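Local coordinates for protein 11S globulin subunit beta (Cucurbita maxima, PDB 2E9Q) that stores nutrients for the seed as an 11S globulin, a hexameric storage protein whose subunits each carry two cupin domains, at residues P84-V89 / V320-E325; V156-A161 / I397-N402; V341-V346 / D403-N408. One frame throughout, in Å; residues are numbered along the deposited sequence.

Contact 1. Residues P84-V89 / V320-E325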
loop_
_atom_site.group_PDB
_atom_site.type_symbol
_atom_site.label_atom_id
_atom_site.label_comp_id
_atom_site.label_asym_id
_atom_site.label_seq_id
_atom_site.Cartn_x
_atom_site.Cartn_y
_atom_site.Cartn_z
ATOM N N PRO A 84 11.355 -7.377 5.661
ATOM C CA PRO A 84 11.643 -7.087 7.072
ATOM C C PRO A 84 11.522 -8.399 7.852
ATOM O O PRO A 84 10.732 -9.286 7.481
ATOM C CB PRO A 84 10.527 -6.123 7.476
ATOM C CG PRO A 84 9.957 -5.634 6.179
ATOM C CD PRO A 84 10.049 -6.821 5.279
ATOM N N LYS A 85 12.273 -8.508 8.942
ATOM C CA LYS A 85 12.246 -9.713 9.751
ATOM C C LYS A 85 12.212 -9.464 11.244
ATOM O O LYS A 85 12.712 -8.450 11.751
ATOM C CB LYS A 85 13.484 -10.575 9.472
ATOM C CG LYS A 85 13.575 -11.186 8.089
ATOM C CD LYS A 85 14.963 -11.783 7.888
ATOM C CE LYS A 85 15.105 -12.447 6.530
ATOM N NZ LYS A 85 16.401 -13.176 6.411
ATOM N N LEU A 86 11.624 -10.421 11.938
ATOM C CA LEU A 86 11.563 -10.422 13.371
ATOM C C LEU A 86 12.210 -11.767 13.647
ATOM O O LEU A 86 12.020 -12.723 12.884
ATOM C CB LEU A 86 10.123 -10.396 13.857
ATOM C CG LEU A 86 9.642 -9.122 14.548
ATOM C CD1 LEU A 86 10.385 -7.885 14.080
ATOM C CD2 LEU A 86 8.166 -9.010 14.304
ATOM N N ILE A 87 12.989 -11.838 14.715
ATOM C CA ILE A 87 13.677 -13.069 15.060
ATOM C C ILE A 87 13.524 -13.328 16.533
ATOM O O ILE A 87 14.002 -12.545 17.359
ATOM C CB ILE A 87 15.167 -12.961 14.735
ATOM C CG1 ILE A 87 15.347 -12.796 13.230
ATOM C CG2 ILE A 87 15.902 -14.170 15.262
ATOM C CD1 ILE A 87 16.794 -12.726 12.772
ATOM N N PHE A 88 12.840 -14.412 16.871
ATOM C CA PHE A 88 12.662 -14.746 18.266
ATOM C C PHE A 88 13.759 -15.711 18.677
ATOM O O PHE A 88 13.958 -16.736 18.026
ATOM C CB PHE A 88 11.305 -15.389 18.507
ATOM C CG PHE A 88 11.065 -15.765 19.938
ATOM C CD1 PHE A 88 10.843 -14.785 20.901
ATOM C CD2 PHE A 88 11.060 -17.099 20.327
ATOM C CE1 PHE A 88 10.613 -15.125 22.234
ATOM C CE2 PHE A 88 10.833 -17.452 21.652
ATOM C CZ PHE A 88 10.608 -16.456 22.610
ATOM N N VAL A 89 14.472 -15.369 19.749
ATOM C CA VAL A 89 15.555 -16.201 20.277
ATOM C C VAL A 89 14.909 -17.224 21.202
ATOM O O VAL A 89 14.604 -16.934 22.355
ATOM C CB VAL A 89 16.581 -15.342 21.067
ATOM C CG1 VAL A 89 17.658 -16.224 21.675
ATOM C CG2 VAL A 89 17.209 -14.312 20.137
ATOM N N VAL A 320 8.854 -1.251 10.518
ATOM C CA VAL A 320 8.786 -2.534 9.817
ATOM C C VAL A 320 7.338 -2.992 9.649
ATOM O O VAL A 320 7.036 -3.820 8.789
ATOM C CB VAL A 320 9.601 -3.654 10.530
ATOM C CG1 VAL A 320 11.069 -3.335 10.453
ATOM C CG2 VAL A 320 9.174 -3.800 11.959
ATOM N N ARG A 321 6.444 -2.423 10.456
ATOM C CA ARG A 321 5.024 -2.767 10.410
ATOM C C ARG A 321 4.781 -4.226 10.784
ATOM O O ARG A 321 4.019 -4.937 10.132
ATOM C CB ARG A 321 4.440 -2.485 9.017
ATOM C CG ARG A 321 4.767 -1.102 8.492
ATOM C CD ARG A 321 3.833 -0.696 7.366
ATOM N NE ARG A 321 4.378 0.394 6.557
ATOM C CZ ARG A 321 4.899 1.513 7.052
ATOM N NH1 ARG A 321 4.953 1.704 8.363
ATOM N NH2 ARG A 321 5.363 2.447 6.231
ATOM N N LEU A 322 5.440 -4.659 11.849
ATOM C CA LEU A 322 5.302 -6.016 12.348
ATOM C C LEU A 322 5.304 -5.926 13.870
ATOM O O LEU A 322 5.731 -4.917 14.433
ATOM C CB LEU A 322 6.487 -6.882 11.893
ATOM C CG LEU A 322 6.805 -7.023 10.401
ATOM C CD1 LEU A 322 8.073 -7.848 10.255
ATOM C CD2 LEU A 322 5.657 -7.689 9.656
ATOM N N SER A 323 4.812 -6.972 14.526
ATOM C CA SER A 323 4.793 -7.038 15.981
ATOM C C SER A 323 4.683 -8.506 16.393
ATOM O O SER A 323 4.556 -9.378 15.531
ATOM C CB SER A 323 3.653 -6.183 16.570
ATOM O OG SER A 323 2.376 -6.493 16.046
ATOM N N ALA A 324 4.777 -8.780 17.694
ATOM C CA ALA A 324 4.720 -10.150 18.190
ATOM C C ALA A 324 4.143 -10.264 19.588
ATOM O O ALA A 324 4.156 -9.305 20.370
ATOM C CB ALA A 324 6.109 -10.768 18.169
ATOM N N GLU A 325 3.650 -11.460 19.888
ATOM C CA GLU A 325 3.069 -11.789 21.182
ATOM C C GLU A 325 3.684 -13.130 21.574
ATOM O O GLU A 325 3.744 -14.054 20.751
ATOM C CB GLU A 325 1.546 -11.944 21.083
ATOM C CG GLU A 325 0.749 -10.650 20.902
ATOM C CD GLU A 325 -0.757 -10.894 20.872
ATOM O OE1 GLU A 325 -1.540 -9.941 21.073
ATOM O OE2 GLU A 325 -1.162 -12.051 20.640
#
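P84 and L86 face V320 and L322 across short lengths of backbone, 84-86 and 320-323, whose end-to-end directions differ by 28°; the CA atoms lie 6.0 Å apart at P84 and V320 and open to 7.7 Å at L86 and L322. No hydrogen bond crosses here, and hydrocarbon does the work. The ring of P84 sets its CB against CB of V320 at 4.0 Å, and the same P84 CB is 4.1 Å from CD1 of L322. V320 ends the short helix 317-320, and the chain turns through R321, which has positive phi, before entering strand 323-329. This is where the two cupin barrels of one subunit meet: strand 85-91 belongs to a sheet of the N-terminal barrel, strand 323-329 to a sheet of the C-terminal one. Next along the strands, the side chains of L86 and L322 slide past each other in opposite directions, with L86 CD2 tucked 3.6 Å from L322 CB and 3.8 Å from the carbonyl oxygen of S323. L322 has CG anti to its carbonyl carbon (chi1 -57°), and chi2 of 176° then directs CD1 to P84. The CB of S323 points away from 84-89, and S323 OG hydrogen-bonds to the backbone oxygen of N402.

Contact 2. Residues V156-A161 / I397-N402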
loop_
_atom_site.group_PDB
_atom_site.type_symbol
_atom_site.label_atom_id
_atom_site.label_comp_id
_atom_site.label_asym_id
_atom_site.label_seq_id
_atom_site.Cartn_x
_atom_site.Cartn_y
_atom_site.Cartn_z
ATOM N N VAL A 156 19.048 -21.278 19.050
ATOM C CA VAL A 156 17.872 -21.520 18.200
ATOM C C VAL A 156 17.086 -20.226 17.919
ATOM O O VAL A 156 16.539 -19.601 18.838
ATOM C CB VAL A 156 16.916 -22.570 18.843
ATOM C CG1 VAL A 156 15.750 -22.872 17.907
ATOM C CG2 VAL A 156 17.684 -23.859 19.157
ATOM N N LEU A 157 17.028 -19.853 16.641
ATOM C CA LEU A 157 16.355 -18.634 16.192
ATOM C C LEU A 157 15.152 -18.838 15.267
ATOM O O LEU A 157 15.261 -19.464 14.202
ATOM C CB LEU A 157 17.356 -17.755 15.467
ATOM C CG LEU A 157 18.672 -17.615 16.228
ATOM C CD1 LEU A 157 19.739 -17.032 15.321
ATOM C CD2 LEU A 157 18.435 -16.759 17.454
ATOM N N ILE A 158 14.016 -18.278 15.668
ATOM C CA ILE A 158 12.801 -18.357 14.876
ATOM C C ILE A 158 12.672 -17.066 14.057
ATOM O O ILE A 158 12.330 -16.009 14.586
ATOM C CB ILE A 158 11.577 -18.519 15.785
ATOM C CG1 ILE A 158 11.818 -19.657 16.785
ATOM C CG2 ILE A 158 10.345 -18.789 14.933
ATOM C CD1 ILE A 158 12.146 -21.005 16.135
ATOM N N VAL A 159 12.957 -17.170 12.765
ATOM C CA VAL A 159 12.917 -16.042 11.848
ATOM C C VAL A 159 11.626 -15.888 11.052
ATOM O O VAL A 159 11.304 -16.727 10.210
ATOM C CB VAL A 159 14.055 -16.139 10.834
ATOM C CG1 VAL A 159 14.062 -14.906 9.927
ATOM C CG2 VAL A 159 15.386 -16.320 11.565
ATOM N N PHE A 160 10.903 -14.804 11.317
ATOM C CA PHE A 160 9.668 -14.493 10.626
ATOM C C PHE A 160 9.924 -13.367 9.624
ATOM O O PHE A 160 10.421 -12.292 9.979
ATOM C CB PHE A 160 8.604 -14.082 11.631
ATOM C CG PHE A 160 7.342 -13.566 11.006
ATOM C CD1 PHE A 160 7.107 -12.198 10.918
ATOM C CD2 PHE A 160 6.370 -14.450 10.534
ATOM C CE1 PHE A 160 5.913 -11.709 10.371
ATOM C CE2 PHE A 160 5.171 -13.977 9.985
ATOM C CZ PHE A 160 4.940 -12.602 9.904
ATOM N N ALA A 161 9.606 -13.638 8.364
ATOM C CA ALA A 161 9.795 -12.675 7.290
ATOM C C ALA A 161 8.471 -12.452 6.594
ATOM O O ALA A 161 7.724 -13.400 6.331
ATOM C CB ALA A 161 10.830 -13.192 6.300
ATOM N N ILE A 397 5.270 -18.193 20.285
ATOM C CA ILE A 397 5.593 -16.851 19.839
ATOM C C ILE A 397 4.749 -16.654 18.575
ATOM O O ILE A 397 4.846 -17.433 17.612
ATOM C CB ILE A 397 7.094 -16.680 19.504
ATOM C CG1 ILE A 397 7.353 -15.243 19.080
ATOM C CG2 ILE A 397 7.521 -17.624 18.412
ATOM C CD1 ILE A 397 7.014 -14.235 20.150
ATOM N N ALA A 398 3.906 -15.630 18.598
ATOM C CA ALA A 398 3.025 -15.327 17.481
ATOM C C ALA A 398 3.394 -14.021 16.779
ATOM O O ALA A 398 3.245 -12.946 17.352
ATOM C CB ALA A 398 1.594 -15.250 17.973
ATOM N N PHE A 399 3.856 -14.118 15.539
ATOM C CA PHE A 399 4.228 -12.935 14.773
ATOM C C PHE A 399 3.002 -12.312 14.108
ATOM O O PHE A 399 2.145 -13.025 13.573
ATOM C CB PHE A 399 5.270 -13.289 13.710
ATOM C CG PHE A 399 6.471 -13.986 14.260
ATOM C CD1 PHE A 399 6.518 -15.376 14.326
ATOM C CD2 PHE A 399 7.558 -13.248 14.736
ATOM C CE1 PHE A 399 7.635 -16.034 14.858
ATOM C CE2 PHE A 399 8.680 -13.888 15.272
ATOM C CZ PHE A 399 8.720 -15.286 15.333
ATOM N N LYS A 400 2.936 -10.982 14.153
ATOM C CA LYS A 400 1.834 -10.216 13.587
ATOM C C LYS A 400 2.298 -9.427 12.370
ATOM O O LYS A 400 3.402 -8.889 12.356
ATOM C CB LYS A 400 1.287 -9.242 14.634
ATOM C CG LYS A 400 1.003 -9.870 15.991
ATOM C CD LYS A 400 -0.106 -10.914 15.943
ATOM C CE LYS A 400 -0.307 -11.515 17.323
ATOM N NZ LYS A 400 -1.424 -12.485 17.389
ATOM N N THR A 401 1.446 -9.358 11.353
ATOM C CA THR A 401 1.757 -8.625 10.134
ATOM C C THR A 401 1.254 -7.180 10.221
ATOM O O THR A 401 0.740 -6.634 9.245
ATOM C CB THR A 401 1.103 -9.282 8.927
ATOM O OG1 THR A 401 -0.304 -9.359 9.156
ATOM C CG2 THR A 401 1.663 -10.691 8.709
ATOM N N ASN A 402 1.376 -6.582 11.402
ATOM C CA ASN A 402 0.972 -5.198 11.629
ATOM C C ASN A 402 1.824 -4.692 12.804
ATOM O O ASN A 402 2.259 -5.492 13.638
ATOM C CB ASN A 402 -0.512 -5.124 11.993
ATOM C CG ASN A 402 -1.105 -3.750 11.737
ATOM O OD1 ASN A 402 -1.539 -3.448 10.626
ATOM N ND2 ASN A 402 -1.115 -2.904 12.760
#
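F160 carries CG anti to its backbone N (chi1 172°), whereas F399 has CG anti to its carbonyl carbon (chi1 -54°), and these settings bring each CG to the other residue between two strands that run nearly parallel. With chi2 close to perpendicular in both, the ring planes differ by only 3°, but the rings have slid in opposite directions until they barely overlap, with centroids 4.8 Å apart. What sits over each ring is therefore the other residue's methylene. F160 CB lies over the centre of the F399 ring, 3.4 Å from its centroid, and F399 CB returns the gesture over the F160 ring, also 3.4 Å from the centroid. That makes two reciprocal CH-pi contacts.

Other side chains border the pair. I158 crosses F399 at about a right angle and brings CG2 within 3.9 Å of F399 CE1. On the F399 face opposite F160, CG1 of I397 sits 4.0 Å above the ring plane, offset toward the rim. CG2 of T401 meets the F160 ring at its edge, in plane, 4.0 Å from CZ. The polar ends turn to other partners: T401 OG1 hydrogen-bonds to Q169 OE1 of the second subunit, and K400 NZ to S345 OG.

Strands 155-162 and 393-400 hold matching places in their two cupin sheets, so the reciprocal CB-over-ring packing of F160 and F399 is consistent with an approximate twofold relation between the barrels of a bicupin. With no hydrogen bond across these segments and every touching residue buried, the attachment here rests on dispersion, CH-pi contact and the close seating of each CB on the other's ring face.

Contact 3. Residues V341-V346 / D403-N408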
loop_
_atom_site.group_PDB
_atom_site.type_symbol
_atom_site.label_atom_id
_atom_site.label_comp_id
_atom_site.label_asym_id
_atom_site.label_seq_id
_atom_site.Cartn_x
_atom_site.Cartn_y
_atom_site.Cartn_z
ATOM N N VAL A 341 -8.393 -8.154 14.586
ATOM C CA VAL A 341 -9.063 -7.324 13.624
ATOM C C VAL A 341 -8.190 -6.725 12.545
ATOM O O VAL A 341 -8.675 -6.447 11.452
ATOM C CB VAL A 341 -9.853 -6.185 14.333
ATOM C CG1 VAL A 341 -9.766 -6.346 15.857
ATOM C CG2 VAL A 341 -9.347 -4.820 13.893
ATOM N N ASN A 342 -6.906 -6.547 12.824
ATOM C CA ASN A 342 -6.060 -5.896 11.845
ATOM C C ASN A 342 -4.811 -6.613 11.358
ATOM O O ASN A 342 -3.956 -5.981 10.743
ATOM C CB ASN A 342 -5.670 -4.522 12.377
ATOM C CG ASN A 342 -4.830 -4.613 13.628
ATOM O OD1 ASN A 342 -4.916 -5.589 14.376
ATOM N ND2 ASN A 342 -4.020 -3.593 13.871
ATOM N N SER A 343 -4.674 -7.908 11.630
ATOM C CA SER A 343 -3.505 -8.608 11.109
ATOM C C SER A 343 -3.599 -10.121 11.153
ATOM O O SER A 343 -4.507 -10.689 11.762
ATOM C CB SER A 343 -2.233 -8.174 11.839
ATOM O OG SER A 343 -2.137 -8.789 13.103
ATOM N N HIS A 344 -2.658 -10.761 10.469
ATOM C CA HIS A 344 -2.585 -12.207 10.455
ATOM C C HIS A 344 -1.767 -12.528 11.686
ATOM O O HIS A 344 -1.029 -11.672 12.196
ATOM C CB HIS A 344 -1.857 -12.705 9.206
ATOM C CG HIS A 344 -2.514 -12.298 7.929
ATOM N ND1 HIS A 344 -3.751 -12.772 7.546
ATOM C CD2 HIS A 344 -2.115 -11.449 6.953
ATOM C CE1 HIS A 344 -4.085 -12.231 6.388
ATOM N NE2 HIS A 344 -3.110 -11.425 6.007
ATOM N N SER A 345 -1.885 -13.751 12.174
ATOM C CA SER A 345 -1.143 -14.131 13.353
ATOM C C SER A 345 -0.448 -15.449 13.059
ATOM O O SER A 345 -1.096 -16.493 12.937
ATOM C CB SER A 345 -2.105 -14.249 14.539
ATOM O OG SER A 345 -1.416 -14.570 15.737
ATOM N N VAL A 346 0.872 -15.397 12.934
ATOM C CA VAL A 346 1.656 -16.583 12.627
ATOM C C VAL A 346 2.283 -17.177 13.891
ATOM O O VAL A 346 3.333 -16.731 14.364
ATOM C CB VAL A 346 2.731 -16.235 11.580
ATOM C CG1 VAL A 346 3.401 -17.484 11.064
ATOM C CG2 VAL A 346 2.089 -15.469 10.432
ATOM N N ASP A 403 2.075 -3.386 12.883
ATOM C CA ASP A 403 2.883 -2.885 13.993
ATOM C C ASP A 403 2.091 -2.847 15.290
ATOM O O ASP A 403 2.649 -2.612 16.358
ATOM C CB ASP A 403 3.483 -1.495 13.694
ATOM C CG ASP A 403 2.434 -0.389 13.554
ATOM O OD1 ASP A 403 1.272 -0.545 13.974
ATOM O OD2 ASP A 403 2.800 0.676 13.025
ATOM N N ASN A 404 0.792 -3.105 15.198
ATOM C CA ASN A 404 -0.063 -3.085 16.380
ATOM C C ASN A 404 -1.305 -3.988 16.269
ATOM O O ASN A 404 -2.419 -3.505 16.035
ATOM C CB ASN A 404 -0.496 -1.644 16.666
ATOM C CG ASN A 404 -1.453 -1.551 17.832
ATOM O OD1 ASN A 404 -1.174 -2.060 18.922
ATOM N ND2 ASN A 404 -2.593 -0.905 17.613
ATOM N N ALA A 405 -1.109 -5.287 16.460
ATOM C CA ALA A 405 -2.196 -6.259 16.380
ATOM C C ALA A 405 -3.245 -6.070 17.472
ATOM O O ALA A 405 -2.932 -6.043 18.655
ATOM C CB ALA A 405 -1.631 -7.672 16.451
ATOM N N ILE A 406 -4.497 -5.951 17.069
ATOM C CA ILE A 406 -5.577 -5.773 18.023
ATOM C C ILE A 406 -6.461 -7.012 18.070
ATOM O O ILE A 406 -6.996 -7.443 17.038
ATOM C CB ILE A 406 -6.469 -4.596 17.639
ATOM C CG1 ILE A 406 -5.637 -3.321 17.517
ATOM C CG2 ILE A 406 -7.589 -4.457 18.667
ATOM C CD1 ILE A 406 -6.367 -2.182 16.808
ATOM N N THR A 407 -6.624 -7.579 19.262
ATOM C CA THR A 407 -7.463 -8.755 19.408
ATOM C C THR A 407 -8.769 -8.440 20.136
ATOM O O THR A 407 -8.771 -7.801 21.197
ATOM C CB THR A 407 -6.735 -9.891 20.163
ATOM O OG1 THR A 407 -7.522 -10.299 21.291
ATOM C CG2 THR A 407 -5.376 -9.440 20.632
ATOM N N ASN A 408 -9.877 -8.868 19.540
ATOM C CA ASN A 408 -11.192 -8.683 20.131
ATOM C C ASN A 408 -11.606 -10.006 20.761
ATOM O O ASN A 408 -11.546 -11.058 20.114
ATOM C CB ASN A 408 -12.225 -8.292 19.069
ATOM C CG ASN A 408 -12.292 -6.806 18.841
ATOM O OD1 ASN A 408 -13.179 -6.314 18.142
ATOM N ND2 ASN A 408 -11.350 -6.075 19.427
#
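N342 reaches across to the backbone of N404 and I406 and makes the tight part of this contact together with V341. Its CG stands between the backbone N and the carbonyl carbon (chi1 64°), and the carboxamide beyond it grips the opposing chain through both its polar atoms. N342 OD1 accepts the I406 N-H at 2.7 Å, while N342 ND2 donates to N404 O, also at 2.7 Å and almost straight (176°). N404 O lies in the amide plane of N342, although the donor stands above the plane of the N404 carbonyl. The two bonds together fix the rotation of the amide, which bridges A405 by binding the carbonyl before it and the N-H after it. One residue earlier, V341 N donates to I406 O at 2.9 Å, and buried V341 CG1 presses to 3.2 Å from that same I406 O.

Away from this grip the contact is looser. S343 OG rests 3.6 Å from A405 CB. N404, A405 and I406 are partly exposed in the assembly, and so is N342 despite its grip. The second subunit packs A141 on V341 and P101 on I406 and N408, and its Q169 backbone oxygen takes a hydrogen bond from H344 NE2.

V341 directly follows strand 334-340, the antiparallel partner of strand 407-409, so its bond to I406 prolongs that pairing into the loops at the rim of a cupin beta-barrel.

Overall arrangement
Contacts 1 and 2 lie side by side, their centres about 5 Å apart and close to the middle of the chain; the centre of contact 3 is about 13 Å from each. Strands 85-91 and 155-162 are neighbours in a sheet of the N-terminal cupin domain, and 323-329, 393-400 and 345-350 lie side by side in that order in one sheet of the C-terminal domain. Contacts 1 and 2 thus join the same two sheets across the domain boundary, their segments alternating along the chain, while contact 3 is internal to the second barrel. The chain passes straight from 397-402 into 403-408, linking the buried domain junction to a rim where contacts 2 and 3 both meet the second subunit.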